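Local atomic coordinates of endoglucanase (Clostridium thermocellum, PDB entry 2C4X), a protein that is probably a cellulase as a whole, this chain being its C-terminal PKD domain and the CBM44 module that binds beta-glucan chains and xyloglucan. Residues V142-E147 / V235-E240; A176-I181 / G241-Y246; Y63-P68 / I91-A96; A12-S17 / Y71-I76. The protein carries 1 engineered substitution. All blocks are in the same frame, centred on the assembly; numbering follows the deposited sequence.

How the contacts relate
From the N terminus, 12-17 opens contact 4 and 63-68 opens contact 3; 71-76 then closes the first loop and 91-96 the second, so the two cross. Both lie in the PKD domain, where contact 4 joins the two sheets and contact 3 closes one end; I91 O and Y71 N, 2.8 Å apart, link them directly. The CBM44 module repeats the pattern: 142-147 opens contact 1, 176-181 opens contact 2, and the successive segments 235-240 and 241-246 close them in the same order. Contact 1 pairs two corners between sheets, and contact 2 fills the core beside them. The centres of contacts 1 and 4 lie about 51 Å apart.

Contact 1. Residues V142-E147 / V235-E240; sequences VTSEGE and VQTIDE
S144 and T237 each send a hydroxyl across to the backbone of the other segment, where the chain turns a corner. S144 OG donates to D239 O at 2.6 Å, in the plane of that carbonyl, and T237 OG1 donates to G146 O at 2.9 Å, nearly in line with the C=O bond (C=O...donor angle 162°). In both residues the oxygen stands between the backbone N and the carbonyl carbon (chi1 68° in S144, 63° in T237), and a small hydroxyl side chain is what such close quarters suit. T237 OG1 has a weak second partner in G148 O.

Weaker CA-H...O contacts reinforce the pair. E240 CA lies 3.3 Å from S144 O, and E147 CA lies 3.2 Å from T237 O. The apolar parts of the two hydroxyl residues also meet, T237 CG2 resting 3.6 Å from S144 CB.

Within its own corner, E240 N donates to D239 OD1 at 2.7 Å, which it meets from above the carboxylate plane. G146 has backbone angles that glycine alone adopts comfortably, and its buried N finds no partner in the model.

Both corners carry the chain from one sheet of the sandwich to the other. With no N-H...O bond running between the two segments, the pairing rests chiefly on the reciprocal hydroxyls, each handing a hydrogen bond to a carbonyl of the opposite corner.

Contact 2. Residues A176-I181 / G241-Y246; sequences APIAAI and GEFTIY
The interior of the CBM44 beta-sandwich is filled here by F243, on strand 241-251 of one sheet, against A176 and P177, just before strand 178-187 of the other, and I178, its first residue. CG of F243 stands between its own backbone N and carbonyl carbon (chi1 58°), and the flat ring is met from several directions. I178 CG2 lies over one face, 3.7 Å from the ring centroid and 21° off the normal, a CH-pi contact displaced toward the rim, with CZ the nearest ring atom. P177 crosses the ring obliquely, its CD 3.5 Å from F243 CD1. A176 CB sits 3.9 Å from F243 CB, near the root of the ring, where a bare methyl fits.

P177 is also the centre of an inverse gamma turn, in which a weak bond runs from I178 N to A176 O at 2.9 Å. That tight turn brings proline and isoleucine to the same ring just as the chain enters its strand. As in other beta-sandwich modules, the residues turned inward from the two sheets are apolar and make the core. Farther along, I181 and I245 extend the same layer: they reach toward each other tip to tip, with I181 CD1 and I245 CD1 3.9 Å apart, while I245 CD1 also lies in the plane of the F243 ring, at its edge. V235, I170 and I172 also pack on I181. At the other end G241 CA passes 4.0 Å from P177 CG; a side chain at 241 would run into that CG, and the phi of 150° is one glycine adopts readily.

Contact 3. Residues Y63-P68 / I91-A96; sequences YKYKNP and IKVTSA
Y65 OH hydrogen-bonds to the carbonyl oxygen of F48, and beside that buried polar end lies I91 CG2, 3.7 Å from Y65 OH. The tyrosine therefore works twice: its hydroxyl satisfies a backbone oxygen while its ring supplies an apolar surface to the strand 84-93. With CG anti to the carbonyl carbon (chi1 -69°), the ring starts out on the side of V93 and I91. V93 meets the ring at about a right angle between the side chains, its CG2 3.6 Å from Y65 CD2 and its other methyl, CG1, 4.1 Å from Y65 CB. A branched valine suits this place because one methyl touches the ring obliquely and the other the CB at its root. Y63 CE2 stands 3.7 Å above the centre of one face of the Y65 ring, and Y71 from the neighbouring strand stacks with it as well.

At the far end of the loop P68 packs on the backbone of V93 and then toward S95. P68 CA lies 3.2 Å from V93 O, and P68 CB comes within 3.4 Å of the same V93 O. The compact proline ring lies close against this backbone; P68 CG and S95 CB are 4.4 Å apart, and S95 OG is bonded to T97 O instead. N67 O, near V93 CG1, accepts a hydrogen bond from Y71 OH.

The loop 63-68 carries the chain from the three-stranded sheet to the four-stranded one, so this is the end of a PKD beta-sandwich, closed by aromatic and branched side chains where the last strand leaves toward the CBM44 module.

Contact 4. Residues A12-S17 / Y71-I76; sequences AIFTFS and YKVKLI
F14 holds CG between its backbone N and carbonyl carbon (chi1 70°), with the ring on the side of strand 69-79, while L75 has CG anti to its backbone N (chi1 165°), and from that CG the CD2 branch comes 3.9 Å from F14 CD1 and 3.6 Å from I13 O. The two side chains slide past each other in opposite directions, F14 CD1 lying 3.6 Å from L75 CB. The tip of the ring goes to V73: F14 CZ is 3.4 Å from V73 O, which meets the ring at its edge and in its plane, and 3.8 Å from V73 CG1. L75 CD2 also approaches the methyl of A12, more loosely.

W46 and F87 both meet F14 edge-to-face, which places it in the core between the two sheets of the PKD domain. A flat phenylalanine suits the place, broad enough to span from V73 to L75, both of which are aliphatic and turned inward.

No hydrogen bond joins the two segments, so cohesion here depends on shape and on the burial of apolar surface. A polar note is the carbonyl of V73 against the ring edge, where the slightly positive ring hydrogens would be expected to favour an oxygen.

Contact 1. Residues V142-E147 / V235-E240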
loop_
_atom_site.group_PDB
_atom_site.type_symbol
_atom_site.label_atom_id
_atom_site.label_comp_id
_atom_site.label_asym_id
_atom_site.label_seq_id
_atom_site.Cartn_x
_atom_site.Cartn_y
_atom_site.Cartn_z
ATOM N N VAL A 142 24.415 -2.083 3.342
ATOM C CA VAL A 142 25.156 -3.148 2.669
ATOM C C VAL A 142 26.524 -2.655 2.209
ATOM O O VAL A 142 26.639 -1.604 1.569
ATOM C CB VAL A 142 24.374 -3.700 1.445
ATOM C CG1 VAL A 142 25.168 -4.817 0.739
ATOM C CG2 VAL A 142 22.990 -4.189 1.859
ATOM N N THR A 143 27.553 -3.425 2.553
ATOM C CA THR A 143 28.905 -3.198 2.064
ATOM C C THR A 143 29.255 -4.351 1.127
ATOM O O THR A 143 29.460 -5.489 1.571
ATOM C CB THR A 143 29.913 -3.113 3.229
ATOM O OG1 THR A 143 29.412 -2.206 4.217
ATOM C CG2 THR A 143 31.284 -2.629 2.743
ATOM N N SER A 144 29.279 -4.068 -0.172
ATOM C CA SER A 144 29.619 -5.099 -1.138
ATOM C C SER A 144 31.083 -5.030 -1.535
ATOM O O SER A 144 31.675 -3.948 -1.600
ATOM C CB SER A 144 28.701 -5.072 -2.363
ATOM O OG SER A 144 28.895 -3.917 -3.146
ATOM N N GLU A 145 31.653 -6.201 -1.788
ATOM C CA GLU A 145 33.055 -6.326 -2.136
ATOM C C GLU A 145 33.228 -6.619 -3.625
ATOM O O GLU A 145 34.348 -6.805 -4.108
ATOM C CB GLU A 145 33.700 -7.409 -1.270
ATOM C CG GLU A 145 33.653 -7.099 0.226
ATOM C CD GLU A 145 34.490 -5.881 0.600
ATOM O OE1 GLU A 145 35.710 -5.869 0.300
ATOM O OE2 GLU A 145 33.929 -4.933 1.198
ATOM N N GLY A 146 32.111 -6.639 -4.347
ATOM C CA GLY A 146 32.114 -6.914 -5.777
ATOM C C GLY A 146 30.801 -7.521 -6.211
ATOM O O GLY A 146 29.747 -7.200 -5.652
ATOM N N GLU A 147 30.862 -8.402 -7.208
ATOM C CA GLU A 147 29.678 -9.132 -7.660
ATOM C C GLU A 147 29.210 -10.111 -6.589
ATOM O O GLU A 147 29.896 -11.073 -6.247
ATOM C CB GLU A 147 29.937 -9.855 -8.985
ATOM C CG GLU A 147 30.139 -8.909 -10.180
ATOM C CD GLU A 147 30.680 -9.616 -11.415
ATOM O OE1 GLU A 147 30.328 -10.798 -11.637
ATOM O OE2 GLU A 147 31.459 -8.989 -12.167
ATOM N N VAL A 235 19.247 -8.067 -2.891
ATOM C CA VAL A 235 19.935 -7.123 -3.771
ATOM C C VAL A 235 21.100 -7.822 -4.476
ATOM O O VAL A 235 21.855 -8.556 -3.845
ATOM C CB VAL A 235 20.446 -5.887 -2.988
ATOM C CG1 VAL A 235 21.256 -4.991 -3.876
ATOM C CG2 VAL A 235 19.287 -5.102 -2.459
ATOM N N GLN A 236 21.223 -7.606 -5.785
ATOM C CA GLN A 236 22.385 -8.070 -6.534
ATOM C C GLN A 236 23.378 -6.920 -6.658
ATOM O O GLN A 236 23.042 -5.850 -7.169
ATOM C CB GLN A 236 21.987 -8.601 -7.922
ATOM C CG GLN A 236 23.138 -9.243 -8.708
ATOM C CD GLN A 236 22.899 -9.282 -10.215
ATOM O OE1 GLN A 236 21.760 -9.346 -10.682
ATOM N NE2 GLN A 236 23.983 -9.248 -10.982
ATOM N N THR A 237 24.598 -7.144 -6.183
ATOM C CA THR A 237 25.640 -6.128 -6.237
ATOM C C THR A 237 26.600 -6.414 -7.393
ATOM O O THR A 237 26.847 -7.577 -7.732
ATOM C CB THR A 237 26.406 -6.019 -4.903
ATOM O OG1 THR A 237 27.073 -7.257 -4.624
ATOM C CG2 THR A 237 25.437 -5.682 -3.750
ATOM N N ILE A 238 27.119 -5.350 -8.001
ATOM C CA ILE A 238 27.959 -5.481 -9.193
ATOM C C ILE A 238 29.367 -4.919 -9.032
ATOM O O ILE A 238 30.243 -5.185 -9.859
ATOM C CB ILE A 238 27.286 -4.883 -10.452
ATOM C CG1 ILE A 238 26.671 -3.513 -10.143
ATOM C CG2 ILE A 238 26.245 -5.863 -10.992
ATOM C CD1 ILE A 238 26.777 -2.513 -11.288
ATOM N N ASP A 239 29.578 -4.147 -7.968
ATOM C CA ASP A 239 30.884 -3.554 -7.680
ATOM C C ASP A 239 31.053 -3.330 -6.178
ATOM O O ASP A 239 30.118 -3.552 -5.402
ATOM C CB ASP A 239 31.046 -2.231 -8.439
ATOM C CG ASP A 239 32.507 -1.887 -8.731
ATOM O OD1 ASP A 239 33.427 -2.587 -8.243
ATOM O OD2 ASP A 239 32.734 -0.902 -9.461
ATOM N N GLU A 240 32.255 -2.915 -5.779
ATOM C CA GLU A 240 32.529 -2.490 -4.407
ATOM C C GLU A 240 31.731 -1.234 -4.070
ATOM O O GLU A 240 31.447 -0.414 -4.950
ATOM C CB GLU A 240 34.017 -2.189 -4.231
ATOM C CG GLU A 240 34.887 -3.384 -3.891
ATOM C CD GLU A 240 36.359 -3.012 -3.775
ATOM O OE1 GLU A 240 36.677 -2.014 -3.084
ATOM O OE2 GLU A 240 37.202 -3.719 -4.378
#

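Contact 2. Residues A176-I181 / G241-Y246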
loop_
_atom_site.group_PDB
_atom_site.type_symbol
_atom_site.label_atom_id
_atom_site.label_comp_id
_atom_site.label_asym_id
_atom_site.label_seq_id
_atom_site.Cartn_x
_atom_site.Cartn_y
_atom_site.Cartn_z
ATOM N N ALA A 176 24.311 3.618 -6.295
ATOM C CA ALA A 176 24.644 2.390 -5.576
ATOM C C ALA A 176 25.194 1.338 -6.541
ATOM O O ALA A 176 24.782 1.296 -7.705
ATOM C CB ALA A 176 23.413 1.850 -4.835
ATOM N N PRO A 177 26.132 0.489 -6.066
ATOM C CA PRO A 177 26.710 -0.570 -6.901
ATOM C C PRO A 177 25.785 -1.784 -7.041
ATOM O O PRO A 177 26.200 -2.916 -6.767
ATOM C CB PRO A 177 27.973 -0.955 -6.133
ATOM C CG PRO A 177 27.621 -0.718 -4.713
ATOM C CD PRO A 177 26.733 0.501 -4.715
ATOM N N ILE A 178 24.545 -1.554 -7.464
ATOM C CA ILE A 178 23.584 -2.652 -7.559
ATOM C C ILE A 178 23.026 -2.817 -8.974
ATOM O O ILE A 178 22.885 -1.835 -9.717
ATOM C CB ILE A 178 22.447 -2.556 -6.477
ATOM C CG1 ILE A 178 21.257 -1.735 -6.959
ATOM C CG2 ILE A 178 22.970 -1.963 -5.169
ATOM C CD1 ILE A 178 19.957 -2.130 -6.267
ATOM N N ALA A 179 22.740 -4.067 -9.339
ATOM C CA ALA A 179 22.175 -4.399 -10.643
ATOM C C ALA A 179 20.656 -4.488 -10.560
ATOM O O ALA A 179 19.936 -4.031 -11.452
ATOM C CB ALA A 179 22.750 -5.715 -11.138
ATOM N N ALA A 180 20.177 -5.082 -9.472
ATOM C CA ALA A 180 18.765 -5.375 -9.302
ATOM C C ALA A 180 18.416 -5.497 -7.832
ATOM O O ALA A 180 19.287 -5.684 -6.978
ATOM C CB ALA A 180 18.398 -6.673 -10.033
ATOM N N ILE A 181 17.126 -5.385 -7.555
ATOM C CA ILE A 181 16.584 -5.586 -6.228
ATOM C C ILE A 181 15.299 -6.399 -6.390
ATOM O O ILE A 181 14.600 -6.269 -7.399
ATOM C CB ILE A 181 16.349 -4.219 -5.520
ATOM C CG1 ILE A 181 15.988 -4.411 -4.048
ATOM C CG2 ILE A 181 15.315 -3.362 -6.274
ATOM C CD1 ILE A 181 16.213 -3.169 -3.202
ATOM N N GLY A 241 31.376 -1.084 -2.796
ATOM C CA GLY A 241 30.682 0.110 -2.327
ATOM C C GLY A 241 29.757 -0.135 -1.152
ATOM O O GLY A 241 29.355 -1.270 -0.889
ATOM N N GLU A 242 29.423 0.943 -0.450
ATOM C CA GLU A 242 28.491 0.896 0.666
ATOM C C GLU A 242 27.249 1.723 0.339
ATOM O O GLU A 242 27.354 2.839 -0.182
ATOM C CB GLU A 242 29.159 1.409 1.944
ATOM C CG GLU A 242 28.349 1.181 3.224
ATOM C CD GLU A 242 29.061 1.707 4.473
ATOM O OE1 GLU A 242 29.993 2.533 4.340
ATOM O OE2 GLU A 242 28.689 1.292 5.595
ATOM N N PHE A 243 26.079 1.155 0.627
ATOM C CA PHE A 243 24.798 1.806 0.354
ATOM C C PHE A 243 23.743 1.439 1.401
ATOM O O PHE A 243 23.831 0.388 2.052
ATOM C CB PHE A 243 24.304 1.483 -1.070
ATOM C CG PHE A 243 24.136 0.005 -1.349
ATOM C CD1 PHE A 243 25.214 -0.766 -1.784
ATOM C CD2 PHE A 243 22.900 -0.609 -1.195
ATOM C CE1 PHE A 243 25.065 -2.127 -2.047
ATOM C CE2 PHE A 243 22.741 -1.966 -1.450
ATOM C CZ PHE A 243 23.828 -2.728 -1.885
ATOM N N THR A 244 22.742 2.303 1.555
ATOM C CA THR A 244 21.716 2.097 2.569
ATOM C C THR A 244 20.316 2.091 1.978
ATOM O O THR A 244 19.884 3.046 1.324
ATOM C CB THR A 244 21.838 3.120 3.737
ATOM O OG1 THR A 244 23.082 2.904 4.409
ATOM C CG2 THR A 244 20.707 2.936 4.743
ATOM N N ILE A 245 19.621 0.983 2.216
ATOM C CA ILE A 245 18.241 0.805 1.783
ATOM C C ILE A 245 17.338 0.896 3.006
ATOM O O ILE A 245 17.703 0.438 4.085
ATOM C CB ILE A 245 18.081 -0.545 1.039
ATOM C CG1 ILE A 245 18.681 -0.434 -0.368
ATOM C CG2 ILE A 245 16.618 -0.990 0.978
ATOM C CD1 ILE A 245 19.127 -1.745 -0.948
ATOM N N TYR A 246 16.175 1.522 2.837
ATOM C CA TYR A 246 15.179 1.580 3.896
ATOM C C TYR A 246 13.971 0.736 3.516
ATOM O O TYR A 246 13.568 0.697 2.350
ATOM C CB TYR A 246 14.771 3.027 4.186
ATOM C CG TYR A 246 15.911 3.892 4.673
ATOM C CD1 TYR A 246 16.784 4.497 3.770
ATOM C CD2 TYR A 246 16.125 4.097 6.033
ATOM C CE1 TYR A 246 17.843 5.289 4.212
ATOM C CE2 TYR A 246 17.177 4.888 6.483
ATOM C CZ TYR A 246 18.031 5.484 5.565
ATOM O OH TYR A 246 19.071 6.278 5.995
#

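Contact 3. Residues Y63-P68 / I91-A96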
loop_
_atom_site.group_PDB
_atom_site.type_symbol
_atom_site.label_atom_id
_atom_site.label_comp_id
_atom_site.label_asym_id
_atom_site.label_seq_id
_atom_site.Cartn_x
_atom_site.Cartn_y
_atom_site.Cartn_z
ATOM N N TYR A 63 -16.750 16.324 4.831
ATOM C CA TYR A 63 -16.848 15.138 5.669
ATOM C C TYR A 63 -15.467 14.650 6.132
ATOM O O TYR A 63 -14.481 14.804 5.416
ATOM C CB TYR A 63 -17.594 14.014 4.917
ATOM C CG TYR A 63 -18.063 12.926 5.843
ATOM C CD1 TYR A 63 -19.139 13.143 6.702
ATOM C CD2 TYR A 63 -17.402 11.696 5.906
ATOM C CE1 TYR A 63 -19.558 12.172 7.584
ATOM C CE2 TYR A 63 -17.821 10.706 6.785
ATOM C CZ TYR A 63 -18.898 10.950 7.621
ATOM O OH TYR A 63 -19.327 9.995 8.516
ATOM N N LYS A 64 -15.419 14.053 7.325
ATOM C CA LYS A 64 -14.198 13.483 7.898
ATOM C C LYS A 64 -14.432 12.030 8.286
ATOM O O LYS A 64 -15.448 11.710 8.904
ATOM C CB LYS A 64 -13.789 14.252 9.165
ATOM C CG LYS A 64 -13.499 15.719 8.966
ATOM C CD LYS A 64 -13.172 16.416 10.284
ATOM C CE LYS A 64 -14.410 17.012 10.913
ATOM N NZ LYS A 64 -14.095 17.846 12.133
ATOM N N TYR A 65 -13.490 11.156 7.934
ATOM C CA TYR A 65 -13.556 9.751 8.342
ATOM C C TYR A 65 -12.641 9.533 9.540
ATOM O O TYR A 65 -11.496 9.997 9.559
ATOM C CB TYR A 65 -13.149 8.823 7.196
ATOM C CG TYR A 65 -14.130 8.792 6.050
ATOM C CD1 TYR A 65 -15.207 7.902 6.060
ATOM C CD2 TYR A 65 -13.992 9.657 4.965
ATOM C CE1 TYR A 65 -16.118 7.860 4.999
ATOM C CE2 TYR A 65 -14.901 9.628 3.893
ATOM C CZ TYR A 65 -15.960 8.721 3.925
ATOM O OH TYR A 65 -16.864 8.668 2.890
ATOM N N LYS A 66 -13.150 8.843 10.551
ATOM C CA LYS A 66 -12.363 8.670 11.767
ATOM C C LYS A 66 -11.408 7.495 11.680
ATOM O O LYS A 66 -10.346 7.526 12.289
ATOM C CB LYS A 66 -13.267 8.589 13.001
ATOM C CG LYS A 66 -13.536 7.218 13.550
ATOM C CD LYS A 66 -13.927 7.321 15.007
ATOM C CE LYS A 66 -14.603 6.047 15.502
ATOM N NZ LYS A 66 -15.881 5.730 14.766
ATOM N N ASN A 67 -11.781 6.467 10.914
ATOM C CA ASN A 67 -10.957 5.268 10.787
ATOM C C ASN A 67 -10.462 5.073 9.363
ATOM O O ASN A 67 -11.132 5.500 8.405
ATOM C CB ASN A 67 -11.722 4.025 11.258
ATOM C CG ASN A 67 -11.996 4.042 12.747
ATOM O OD1 ASN A 67 -13.134 3.870 13.187
ATOM N ND2 ASN A 67 -10.956 4.255 13.531
ATOM N N PRO A 68 -9.285 4.444 9.211
ATOM C CA PRO A 68 -8.835 4.132 7.851
ATOM C C PRO A 68 -9.713 3.061 7.191
ATOM O O PRO A 68 -10.407 2.305 7.880
ATOM C CB PRO A 68 -7.395 3.629 8.038
ATOM C CG PRO A 68 -7.260 3.281 9.471
ATOM C CD PRO A 68 -8.312 4.026 10.248
ATOM N N ILE A 91 -13.774 5.855 -1.920
ATOM C CA ILE A 91 -12.714 6.674 -1.345
ATOM C C ILE A 91 -11.889 5.844 -0.353
ATOM O O ILE A 91 -12.446 5.141 0.509
ATOM C CB ILE A 91 -13.293 7.978 -0.677
ATOM C CG1 ILE A 91 -12.174 8.966 -0.296
ATOM C CG2 ILE A 91 -14.202 7.650 0.536
ATOM C CD1 ILE A 91 -12.714 10.342 0.138
ATOM N N LYS A 92 -10.567 5.924 -0.486
ATOM C CA LYS A 92 -9.664 5.268 0.447
ATOM C C LYS A 92 -9.082 6.270 1.440
ATOM O O LYS A 92 -8.555 7.318 1.061
ATOM C CB LYS A 92 -8.554 4.506 -0.294
ATOM C CG LYS A 92 -7.638 3.729 0.644
ATOM C CD LYS A 92 -6.529 2.975 -0.093
ATOM C CE LYS A 92 -5.375 2.691 0.865
ATOM N NZ LYS A 92 -4.374 1.763 0.274
ATOM N N VAL A 93 -9.195 5.939 2.720
ATOM C CA VAL A 93 -8.705 6.788 3.797
ATOM C C VAL A 93 -7.586 6.024 4.506
ATOM O O VAL A 93 -7.753 4.853 4.875
ATOM C CB VAL A 93 -9.838 7.152 4.797
ATOM C CG1 VAL A 93 -9.329 8.078 5.927
ATOM C CG2 VAL A 93 -11.048 7.799 4.065
ATOM N N THR A 94 -6.447 6.690 4.684
ATOM C CA THR A 94 -5.302 6.083 5.352
ATOM C C THR A 94 -5.105 6.760 6.707
ATOM O O THR A 94 -5.621 7.863 6.946
ATOM C CB THR A 94 -4.001 6.164 4.501
ATOM O OG1 THR A 94 -3.625 7.532 4.323
ATOM C CG2 THR A 94 -4.195 5.514 3.128
ATOM N N SER A 95 -4.381 6.088 7.593
ATOM C CA SER A 95 -4.166 6.579 8.954
ATOM C C SER A 95 -3.352 7.881 8.958
ATOM O O SER A 95 -2.351 7.989 8.252
ATOM C CB SER A 95 -3.449 5.503 9.768
ATOM O OG SER A 95 -3.660 5.716 11.152
ATOM N N ALA A 96 -3.782 8.860 9.753
ATOM C CA ALA A 96 -3.081 10.150 9.846
ATOM C C ALA A 96 -1.733 9.996 10.528
ATOM O O ALA A 96 -0.765 10.653 10.142
ATOM C CB ALA A 96 -3.926 11.180 10.580
#

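Contact 4. Residues A12-S17 / Y71-I76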
loop_
_atom_site.group_PDB
_atom_site.type_symbol
_atom_site.label_atom_id
_atom_site.label_comp_id
_atom_site.label_asym_id
_atom_site.label_seq_id
_atom_site.Cartn_x
_atom_site.Cartn_y
_atom_site.Cartn_z
ATOM N N ALA A 12 -26.769 12.342 -11.737
ATOM C CA ALA A 12 -26.030 12.380 -10.489
ATOM C C ALA A 12 -24.556 12.070 -10.753
ATOM O O ALA A 12 -24.204 11.091 -11.429
ATOM C CB ALA A 12 -26.613 11.384 -9.496
ATOM N N ILE A 13 -23.691 12.922 -10.228
ATOM C CA ILE A 13 -22.249 12.717 -10.364
ATOM C C ILE A 13 -21.572 13.541 -9.282
ATOM O O ILE A 13 -22.083 14.587 -8.874
ATOM C CB ILE A 13 -21.716 13.136 -11.772
ATOM C CG1 ILE A 13 -20.276 12.621 -11.980
ATOM C CG2 ILE A 13 -21.809 14.656 -11.949
ATOM C CD1 ILE A 13 -19.768 12.669 -13.413
ATOM N N PHE A 14 -20.436 13.055 -8.805
ATOM C CA PHE A 14 -19.617 13.850 -7.908
ATOM C C PHE A 14 -18.149 13.529 -8.047
ATOM O O PHE A 14 -17.784 12.465 -8.549
ATOM C CB PHE A 14 -20.081 13.710 -6.445
ATOM C CG PHE A 14 -19.810 12.357 -5.834
ATOM C CD1 PHE A 14 -20.770 11.345 -5.890
ATOM C CD2 PHE A 14 -18.606 12.105 -5.179
ATOM C CE1 PHE A 14 -20.525 10.092 -5.310
ATOM C CE2 PHE A 14 -18.349 10.858 -4.606
ATOM C CZ PHE A 14 -19.307 9.852 -4.669
ATOM N N THR A 15 -17.321 14.485 -7.617
ATOM C CA THR A 15 -15.895 14.282 -7.414
ATOM C C THR A 15 -15.583 14.636 -5.949
ATOM O O THR A 15 -16.440 15.173 -5.235
ATOM C CB THR A 15 -15.037 15.163 -8.357
ATOM O OG1 THR A 15 -15.314 16.544 -8.099
ATOM C CG2 THR A 15 -15.332 14.857 -9.826
ATOM N N PHE A 16 -14.371 14.324 -5.492
ATOM C CA PHE A 16 -13.967 14.705 -4.141
ATOM C C PHE A 16 -12.503 15.114 -4.102
ATOM O O PHE A 16 -11.723 14.756 -4.982
ATOM C CB PHE A 16 -14.273 13.605 -3.100
ATOM C CG PHE A 16 -13.650 12.271 -3.417
ATOM C CD1 PHE A 16 -12.304 12.018 -3.122
ATOM C CD2 PHE A 16 -14.407 11.267 -4.006
ATOM C CE1 PHE A 16 -11.726 10.792 -3.420
ATOM C CE2 PHE A 16 -13.831 10.027 -4.322
ATOM C CZ PHE A 16 -12.485 9.793 -4.021
ATOM N N SER A 17 -12.158 15.879 -3.071
ATOM C CA SER A 17 -10.808 16.371 -2.853
ATOM C C SER A 17 -10.560 16.439 -1.338
ATOM O O SER A 17 -11.451 16.876 -0.603
ATOM C CB SER A 17 -10.680 17.764 -3.468
ATOM O OG SER A 17 -9.319 18.132 -3.539
ATOM N N TYR A 71 -14.152 3.215 1.563
ATOM C CA TYR A 71 -15.567 3.508 1.734
ATOM C C TYR A 71 -16.271 3.708 0.387
ATOM O O TYR A 71 -15.726 4.345 -0.509
ATOM C CB TYR A 71 -15.721 4.766 2.598
ATOM C CG TYR A 71 -15.092 4.620 3.973
ATOM C CD1 TYR A 71 -15.809 4.057 5.019
ATOM C CD2 TYR A 71 -13.758 5.010 4.211
ATOM C CE1 TYR A 71 -15.241 3.908 6.286
ATOM C CE2 TYR A 71 -13.170 4.863 5.495
ATOM C CZ TYR A 71 -13.926 4.309 6.514
ATOM O OH TYR A 71 -13.405 4.152 7.769
ATOM N N LYS A 72 -17.479 3.163 0.257
ATOM C CA LYS A 72 -18.322 3.431 -0.906
ATOM C C LYS A 72 -19.223 4.618 -0.591
ATOM O O LYS A 72 -20.023 4.557 0.339
ATOM C CB LYS A 72 -19.176 2.211 -1.264
ATOM C CG LYS A 72 -18.375 0.962 -1.589
ATOM C CD LYS A 72 -19.266 -0.295 -1.656
ATOM C CE LYS A 72 -19.957 -0.451 -2.993
ATOM N NZ LYS A 72 -20.407 -1.879 -3.198
ATOM N N VAL A 73 -19.078 5.694 -1.355
ATOM C CA VAL A 73 -19.871 6.904 -1.152
ATOM C C VAL A 73 -20.932 6.926 -2.235
ATOM O O VAL A 73 -20.605 6.919 -3.424
ATOM C CB VAL A 73 -18.997 8.187 -1.183
ATOM C CG1 VAL A 73 -19.864 9.465 -0.975
ATOM C CG2 VAL A 73 -17.891 8.085 -0.128
ATOM N N LYS A 74 -22.198 6.886 -1.815
ATOM C CA LYS A 74 -23.318 6.924 -2.732
ATOM C C LYS A 74 -24.023 8.270 -2.655
ATOM O O LYS A 74 -24.416 8.715 -1.573
ATOM C CB LYS A 74 -24.316 5.792 -2.435
ATOM C CG LYS A 74 -25.546 5.804 -3.352
ATOM C CD LYS A 74 -26.449 4.630 -3.031
ATOM C CE LYS A 74 -27.490 4.413 -4.108
ATOM N NZ LYS A 74 -28.526 3.406 -3.667
ATOM N N LEU A 75 -24.180 8.912 -3.812
ATOM C CA LEU A 75 -24.960 10.131 -3.905
ATOM C C LEU A 75 -26.264 9.835 -4.610
ATOM O O LEU A 75 -26.269 9.231 -5.681
ATOM C CB LEU A 75 -24.204 11.200 -4.706
ATOM C CG LEU A 75 -25.004 12.415 -5.210
ATOM C CD1 LEU A 75 -25.388 13.338 -4.037
ATOM C CD2 LEU A 75 -24.199 13.177 -6.279
ATOM N N ILE A 76 -27.366 10.286 -4.018
ATOM C CA ILE A 76 -28.646 10.316 -4.699
ATOM C C ILE A 76 -29.091 11.773 -4.883
ATOM O O ILE A 76 -29.132 12.563 -3.934
ATOM C CB ILE A 76 -29.725 9.504 -3.952
ATOM C CG1 ILE A 76 -29.321 8.027 -3.861
ATOM C CG2 ILE A 76 -31.094 9.620 -4.655
ATOM C CD1 ILE A 76 -30.155 7.205 -2.869
#